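Local coordinates for protein acinetobacter secreted protease CpaA (PDB 6O38) that is probably a zinc-dependent metalloprotease, secreted by the type II system and held here in complex with its chaperone, at residues L404-A409 / R415-D420; Y80-N85 / W91-A96. One frame throughout, in Å; residues are numbered along the deposited sequence.

Interaction 1 of 2, residues L404-A409 / R415-D420; sequences LTNLTA and RFYLRD. With SO4 (sulfate ion), chain O.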
loop_
_atom_site.group_PDB
_atom_site.type_symbol
_atom_site.label_atom_id
_atom_site.label_comp_id
_atom_site.label_asym_id
_atom_site.label_seq_id
_atom_site.Cartn_x
_atom_site.Cartn_y
_atom_site.Cartn_z
ATOM N N LEU A 404 -11.022 -1.550 -6.048
ATOM C CA LEU A 404 -9.646 -2.024 -5.946
ATOM C C LEU A 404 -9.042 -2.264 -7.324
ATOM O O LEU A 404 -7.851 -2.007 -7.538
ATOM C CB LEU A 404 -9.588 -3.297 -5.102
ATOM C CG LEU A 404 -8.193 -3.881 -4.877
ATOM C CD1 LEU A 404 -7.346 -2.929 -4.051
ATOM C CD2 LEU A 404 -8.285 -5.240 -4.206
ATOM N N THR A 405 -9.844 -2.758 -8.269
ATOM C CA THR A 405 -9.355 -2.944 -9.631
ATOM C C THR A 405 -8.978 -1.610 -10.264
ATOM O O THR A 405 -7.915 -1.480 -10.881
ATOM C CB THR A 405 -10.408 -3.662 -10.476
ATOM O OG1 THR A 405 -10.800 -4.875 -9.823
ATOM C CG2 THR A 405 -9.848 -3.993 -11.852
ATOM N N ASN A 406 -9.844 -0.603 -10.121
ATOM C CA ASN A 406 -9.551 0.710 -10.688
ATOM C C ASN A 406 -8.343 1.347 -10.012
ATOM O O ASN A 406 -7.560 2.049 -10.662
ATOM C CB ASN A 406 -10.773 1.621 -10.575
ATOM C CG ASN A 406 -11.915 1.174 -11.465
ATOM O OD1 ASN A 406 -11.706 0.492 -12.468
ATOM N ND2 ASN A 406 -13.132 1.562 -11.105
ATOM N N LEU A 407 -8.177 1.119 -8.707
ATOM C CA LEU A 407 -6.995 1.626 -8.019
ATOM C C LEU A 407 -5.731 0.931 -8.514
ATOM O O LEU A 407 -4.700 1.581 -8.725
ATOM C CB LEU A 407 -7.148 1.452 -6.509
ATOM C CG LEU A 407 -5.919 1.811 -5.670
ATOM C CD1 LEU A 407 -5.638 3.304 -5.744
ATOM C CD2 LEU A 407 -6.095 1.365 -4.228
ATOM N N THR A 408 -5.794 -0.389 -8.702
ATOM C CA THR A 408 -4.645 -1.121 -9.225
ATOM C C THR A 408 -4.312 -0.681 -10.645
ATOM O O THR A 408 -3.138 -0.495 -10.988
ATOM C CB THR A 408 -4.919 -2.625 -9.181
ATOM O OG1 THR A 408 -5.198 -3.023 -7.833
ATOM C CG2 THR A 408 -3.718 -3.406 -9.695
ATOM N N ALA A 409 -5.335 -0.512 -11.487
ATOM C CA ALA A 409 -5.102 -0.080 -12.861
ATOM C C ALA A 409 -4.497 1.318 -12.908
ATOM O O ALA A 409 -3.572 1.577 -13.687
ATOM C CB ALA A 409 -6.408 -0.123 -13.653
ATOM N N ARG A 415 -4.588 1.557 -19.056
ATOM C CA ARG A 415 -5.544 2.454 -19.704
ATOM C C ARG A 415 -6.948 1.846 -19.711
ATOM O O ARG A 415 -7.575 1.661 -20.753
ATOM C CB ARG A 415 -5.079 2.782 -21.118
ATOM C CG ARG A 415 -3.729 3.478 -21.187
ATOM C CD ARG A 415 -3.532 4.156 -22.531
ATOM N NE ARG A 415 -2.168 4.645 -22.703
ATOM C CZ ARG A 415 -1.184 3.935 -23.246
ATOM N NH1 ARG A 415 -1.412 2.702 -23.678
ATOM N NH2 ARG A 415 0.029 4.459 -23.364
ATOM N N PHE A 416 -7.442 1.536 -18.515
ATOM C CA PHE A 416 -8.816 1.072 -18.389
ATOM C C PHE A 416 -9.330 1.358 -16.985
ATOM O O PHE A 416 -8.559 1.434 -16.027
ATOM C CB PHE A 416 -8.948 -0.424 -18.709
ATOM C CG PHE A 416 -8.646 -1.331 -17.548
ATOM C CD1 PHE A 416 -7.339 -1.656 -17.225
ATOM C CD2 PHE A 416 -9.671 -1.872 -16.789
ATOM C CE1 PHE A 416 -7.061 -2.496 -16.162
ATOM C CE2 PHE A 416 -9.399 -2.710 -15.723
ATOM C CZ PHE A 416 -8.090 -3.023 -15.410
ATOM N N TYR A 417 -10.648 1.519 -16.891
ATOM C CA TYR A 417 -11.365 1.565 -15.626
ATOM C C TYR A 417 -12.595 0.678 -15.734
ATOM O O TYR A 417 -13.178 0.533 -16.812
ATOM C CB TYR A 417 -11.807 2.986 -15.248
ATOM C CG TYR A 417 -10.697 3.926 -14.837
ATOM C CD1 TYR A 417 -10.161 3.881 -13.557
ATOM C CD2 TYR A 417 -10.211 4.884 -15.717
ATOM C CE1 TYR A 417 -9.156 4.749 -13.172
ATOM C CE2 TYR A 417 -9.209 5.756 -15.342
ATOM C CZ TYR A 417 -8.685 5.685 -14.069
ATOM O OH TYR A 417 -7.686 6.554 -13.694
ATOM N N LEU A 418 -12.987 0.085 -14.612
ATOM C CA LEU A 418 -14.214 -0.693 -14.549
ATOM C C LEU A 418 -15.353 0.196 -14.067
ATOM O O LEU A 418 -15.197 0.945 -13.097
ATOM C CB LEU A 418 -14.056 -1.901 -13.624
ATOM C CG LEU A 418 -13.131 -3.018 -14.110
ATOM C CD1 LEU A 418 -13.261 -4.238 -13.212
ATOM C CD2 LEU A 418 -13.426 -3.378 -15.559
ATOM N N ARG A 419 -16.486 0.120 -14.757
ATOM C CA ARG A 419 -17.692 0.851 -14.387
ATOM C C ARG A 419 -18.845 -0.136 -14.320
ATOM O O ARG A 419 -19.137 -0.816 -15.309
ATOM C CB ARG A 419 -17.985 1.970 -15.394
ATOM C CG ARG A 419 -19.395 2.534 -15.336
ATOM C CD ARG A 419 -19.509 3.770 -16.218
ATOM N NE ARG A 419 -20.889 4.212 -16.393
ATOM C CZ ARG A 419 -21.607 4.001 -17.491
ATOM N NH1 ARG A 419 -22.856 4.440 -17.564
ATOM N NH2 ARG A 419 -21.075 3.357 -18.521
ATOM N N ASP A 420 -19.493 -0.221 -13.160
ATOM C CA ASP A 420 -20.641 -1.105 -13.015
ATOM C C ASP A 420 -21.884 -0.389 -13.534
ATOM O O ASP A 420 -22.225 0.705 -13.070
ATOM C CB ASP A 420 -20.810 -1.563 -11.564
ATOM C CG ASP A 420 -21.419 -0.501 -10.667
ATOM O OD1 ASP A 420 -20.860 0.613 -10.589
ATOM O OD2 ASP A 420 -22.466 -0.782 -10.047
HETATM S S SO4 O . -25.315 5.720 -19.359
HETATM O O1 SO4 O . -24.640 4.756 -20.222
HETATM O O2 SO4 O . -25.592 6.938 -20.115
HETATM O O3 SO4 O . -26.571 5.148 -18.880
HETATM O O4 SO4 O . -24.461 6.040 -18.219
#
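Asn-406, on the helix, and Leu-418, on the strand, show how one side-chain amide can stand in for a neighbouring strand. The amide grips both backbone polar atoms of a single residue: Leu-418 N gives its hydrogen to Asn-406 OD1 at 2.5 Å, and Asn-406 ND2 returns one to Leu-418 O at 2.9 Å. Both bonds are nearly straight. The second lies in the carbonyl plane on a lone pair of Leu-418 O and also close to the plane of the amide, so the pair of bonds fixes the rotation of the group.

Apolar contacts flank this clamp. Asn-406 CB meets the edge of the Tyr-417 ring, 3.8 Å from Tyr-417 CD1, while the hydroxyl of Tyr-417 is bonded to Glu-410 and Arg-360. Phe-416 holds CG between its backbone N and carbonyl carbon (chi1 84°), a rotamer that swings the ring toward the helix, where Ala-409 CB lies 3.5 Å from Phe-416 CE1. Thr-405 CG2 comes to the rim of the same ring and also rests 3.7 Å from Leu-418 CD1.

Farther out, Arg-419 bonds weakly to a sulfate, probably from the crystallisation liquor, and forms a salt bridge with Asp-376. Phe-144 of the chaperone CpaB packs on Leu-404 and Leu-407. Tyr-417 and Arg-419 use their backbones to pair with strand 367-381, whereas Asn-406 serves Leu-418. Residues 404-409 run nearly antiparallel to residues 416-420. In the chain, helix 391-411 falls between the parallel strands 367-381 and 416-425, consistent with the beta-alpha-beta start of a metzincin catalytic domain, as in reprolysins.

Interaction 2 of 2, residues Y80-N85 / W91-A96; sequences YQFIFN and WIAQLA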
loop_
_atom_site.group_PDB
_atom_site.type_symbol
_atom_site.label_atom_id
_atom_site.label_comp_id
_atom_site.label_asym_id
_atom_site.label_seq_id
_atom_site.Cartn_x
_atom_site.Cartn_y
_atom_site.Cartn_z
ATOM N N TYR A 80 15.194 -9.973 24.733
ATOM C CA TYR A 80 15.150 -8.530 24.548
ATOM C C TYR A 80 15.173 -7.836 25.903
ATOM O O TYR A 80 14.488 -8.258 26.837
ATOM C CB TYR A 80 13.899 -8.115 23.772
ATOM C CG TYR A 80 13.866 -8.616 22.349
ATOM C CD1 TYR A 80 14.454 -7.886 21.325
ATOM C CD2 TYR A 80 13.247 -9.815 22.027
ATOM C CE1 TYR A 80 14.428 -8.336 20.020
ATOM C CE2 TYR A 80 13.215 -10.275 20.723
ATOM C CZ TYR A 80 13.807 -9.532 19.724
ATOM O OH TYR A 80 13.781 -9.982 18.424
ATOM N N GLN A 81 15.964 -6.771 26.004
ATOM C CA GLN A 81 16.120 -6.026 27.247
ATOM C C GLN A 81 15.880 -4.549 26.979
ATOM O O GLN A 81 16.465 -3.979 26.052
ATOM C CB GLN A 81 17.514 -6.237 27.847
ATOM C CG GLN A 81 17.685 -5.656 29.240
ATOM C CD GLN A 81 19.093 -5.830 29.773
ATOM O OE1 GLN A 81 19.298 -6.004 30.974
ATOM N NE2 GLN A 81 20.075 -5.780 28.879
ATOM N N PHE A 82 15.022 -3.933 27.790
ATOM C CA PHE A 82 14.691 -2.521 27.661
ATOM C C PHE A 82 14.939 -1.810 28.983
ATOM O O PHE A 82 14.705 -2.374 30.056
ATOM C CB PHE A 82 13.230 -2.324 27.233
ATOM C CG PHE A 82 12.914 -2.876 25.874
ATOM C CD1 PHE A 82 13.075 -2.098 24.740
ATOM C CD2 PHE A 82 12.447 -4.172 25.731
ATOM C CE1 PHE A 82 12.782 -2.603 23.488
ATOM C CE2 PHE A 82 12.153 -4.683 24.481
ATOM C CZ PHE A 82 12.320 -3.897 23.359
ATOM N N ILE A 83 15.416 -0.571 28.897
ATOM C CA ILE A 83 15.609 0.289 30.058
ATOM C C ILE A 83 14.893 1.602 29.783
ATOM O O ILE A 83 15.187 2.276 28.788
ATOM C CB ILE A 83 17.097 0.535 30.360
ATOM C CG1 ILE A 83 17.795 -0.777 30.722
ATOM C CG2 ILE A 83 17.251 1.550 31.484
ATOM C CD1 ILE A 83 19.254 -0.613 31.088
ATOM N N PHE A 84 13.954 1.962 30.654
ATOM C CA PHE A 84 13.161 3.165 30.459
ATOM C C PHE A 84 14.045 4.410 30.549
ATOM O O PHE A 84 15.213 4.356 30.946
ATOM C CB PHE A 84 12.029 3.228 31.485
ATOM C CG PHE A 84 10.920 4.174 31.115
ATOM C CD1 PHE A 84 10.039 3.863 30.093
ATOM C CD2 PHE A 84 10.752 5.369 31.796
ATOM C CE1 PHE A 84 9.017 4.729 29.751
ATOM C CE2 PHE A 84 9.732 6.238 31.460
ATOM C CZ PHE A 84 8.863 5.918 30.436
ATOM N N ASN A 85 13.471 5.547 30.164
ATOM C CA ASN A 85 14.187 6.820 30.192
ATOM C C ASN A 85 13.159 7.931 30.349
ATOM O O ASN A 85 12.382 8.189 29.426
ATOM C CB ASN A 85 15.016 7.011 28.926
ATOM C CG ASN A 85 15.844 8.280 28.958
ATOM O OD1 ASN A 85 15.353 9.363 28.639
ATOM N ND2 ASN A 85 17.109 8.152 29.340
ATOM N N TRP A 91 11.199 3.520 26.196
ATOM C CA TRP A 91 12.001 2.375 26.606
ATOM C C TRP A 91 13.176 2.224 25.647
ATOM O O TRP A 91 12.980 1.965 24.455
ATOM C CB TRP A 91 11.160 1.098 26.627
ATOM C CG TRP A 91 10.177 1.024 27.758
ATOM C CD1 TRP A 91 8.872 1.423 27.738
ATOM C CD2 TRP A 91 10.418 0.507 29.072
ATOM N NE1 TRP A 91 8.287 1.191 28.960
ATOM C CE2 TRP A 91 9.215 0.629 29.796
ATOM C CE3 TRP A 91 11.534 -0.045 29.708
ATOM C CZ2 TRP A 91 9.098 0.222 31.124
ATOM C CZ3 TRP A 91 11.416 -0.449 31.026
ATOM C CH2 TRP A 91 10.208 -0.312 31.719
ATOM N N ILE A 92 14.389 2.385 26.164
ATOM C CA ILE A 92 15.600 2.270 25.358
ATOM C C ILE A 92 16.004 0.804 25.284
ATOM O O ILE A 92 16.135 0.132 26.314
ATOM C CB ILE A 92 16.734 3.128 25.943
ATOM C CG1 ILE A 92 16.306 4.595 26.020
ATOM C CG2 ILE A 92 17.996 2.983 25.106
ATOM C CD1 ILE A 92 17.381 5.517 26.549
ATOM N N ALA A 93 16.202 0.308 24.066
ATOM C CA ALA A 93 16.543 -1.093 23.863
ATOM C C ALA A 93 18.029 -1.329 24.098
ATOM O O ALA A 93 18.871 -0.493 23.753
ATOM C CB ALA A 93 16.160 -1.536 22.452
ATOM N N GLN A 94 18.347 -2.480 24.685
ATOM C CA GLN A 94 19.720 -2.898 24.958
ATOM C C GLN A 94 20.016 -4.105 24.069
ATOM O O GLN A 94 19.815 -5.253 24.470
ATOM C CB GLN A 94 19.911 -3.226 26.437
ATOM C CG GLN A 94 19.343 -2.181 27.387
ATOM C CD GLN A 94 20.119 -0.879 27.358
ATOM O OE1 GLN A 94 21.340 -0.874 27.198
ATOM N NE2 GLN A 94 19.412 0.234 27.512
ATOM N N LEU A 95 20.495 -3.838 22.858
ATOM C CA LEU A 95 20.730 -4.885 21.875
ATOM C C LEU A 95 22.150 -5.429 21.976
ATOM O O LEU A 95 23.073 -4.738 22.415
ATOM C CB LEU A 95 20.480 -4.358 20.461
ATOM C CG LEU A 95 19.082 -3.806 20.181
ATOM C CD1 LEU A 95 18.996 -3.250 18.769
ATOM C CD2 LEU A 95 18.027 -4.879 20.405
ATOM N N ALA A 96 22.310 -6.687 21.569
ATOM C CA ALA A 96 23.631 -7.297 21.474
ATOM C C ALA A 96 24.483 -6.546 20.459
ATOM O O ALA A 96 24.130 -6.468 19.277
ATOM C CB ALA A 96 23.506 -8.769 21.087
#
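Ile-92 O is the polar atom on which several groups of this hairpin converge. Ile-83 N donates to it at 2.8 Å, Phe-82 CA adds a C-H...O contact at 3.3 Å, and the bent side chain of Gln-94 curls back to offer NE2 in a weak bond. Ile-92 N completes the hydrogen-bonded pair by donating to Ile-83 O at 2.7 Å, and Gln-94 N continues the ladder to Gln-81 O.

On the face that carries Phe-82, Phe-84 and Trp-91, the indole is the centrepiece. Phe-84 CB sits over the six-membered ring of Trp-91, 3.7 Å from the centroid, in a CH-pi contact. With Phe-84 CG anti to the backbone N (chi1 -162°), the Phe-84 ring is carried over the five-membered ring and turns its edge to it in a T-shaped stack, the planes 68° apart. Phe-82 CB touches Trp-91 CE3, and CE1 of the Phe-82 ring lies 3.7 Å from Ala-93 CB.

On the face of Ile-83 and Ile-92, the side chains of Gln-94 and Ile-83 cross at about a right angle, Gln-94 NE2 touching Ile-83 CD1, and Ile-92 CD1 meets Asn-85 CB. Trp-91 NE1 is bonded to Pro-39 O, tying the indole to a nearby loop. Strand 79-85 runs between strands 47-52 and 90-98, antiparallel to both, and strand 90-98 passes on to a parallel partner, strand 116-121.

Overall arrangement
From the N terminus the chain first reaches interaction 2, where the short turn after Asn-85 folds back and closes a beta hairpin in the first StcE-like beta-sandwich range. Three more such ranges follow before the reprolysin-like region, in which interaction 1 closes an equally short connection, here from helix to strand. The two loops are in series: neither nests within nor crosses the other. The centres of interactions 1 and 2 are about 47 Å apart, on opposite sides of the chain's centre. The nearest atoms of interactions 1 and 2 are about 32 Å apart. Each is a local closure between consecutive elements, interaction 2 joining strand to strand and interaction 1 tying a helix to the protease sheet.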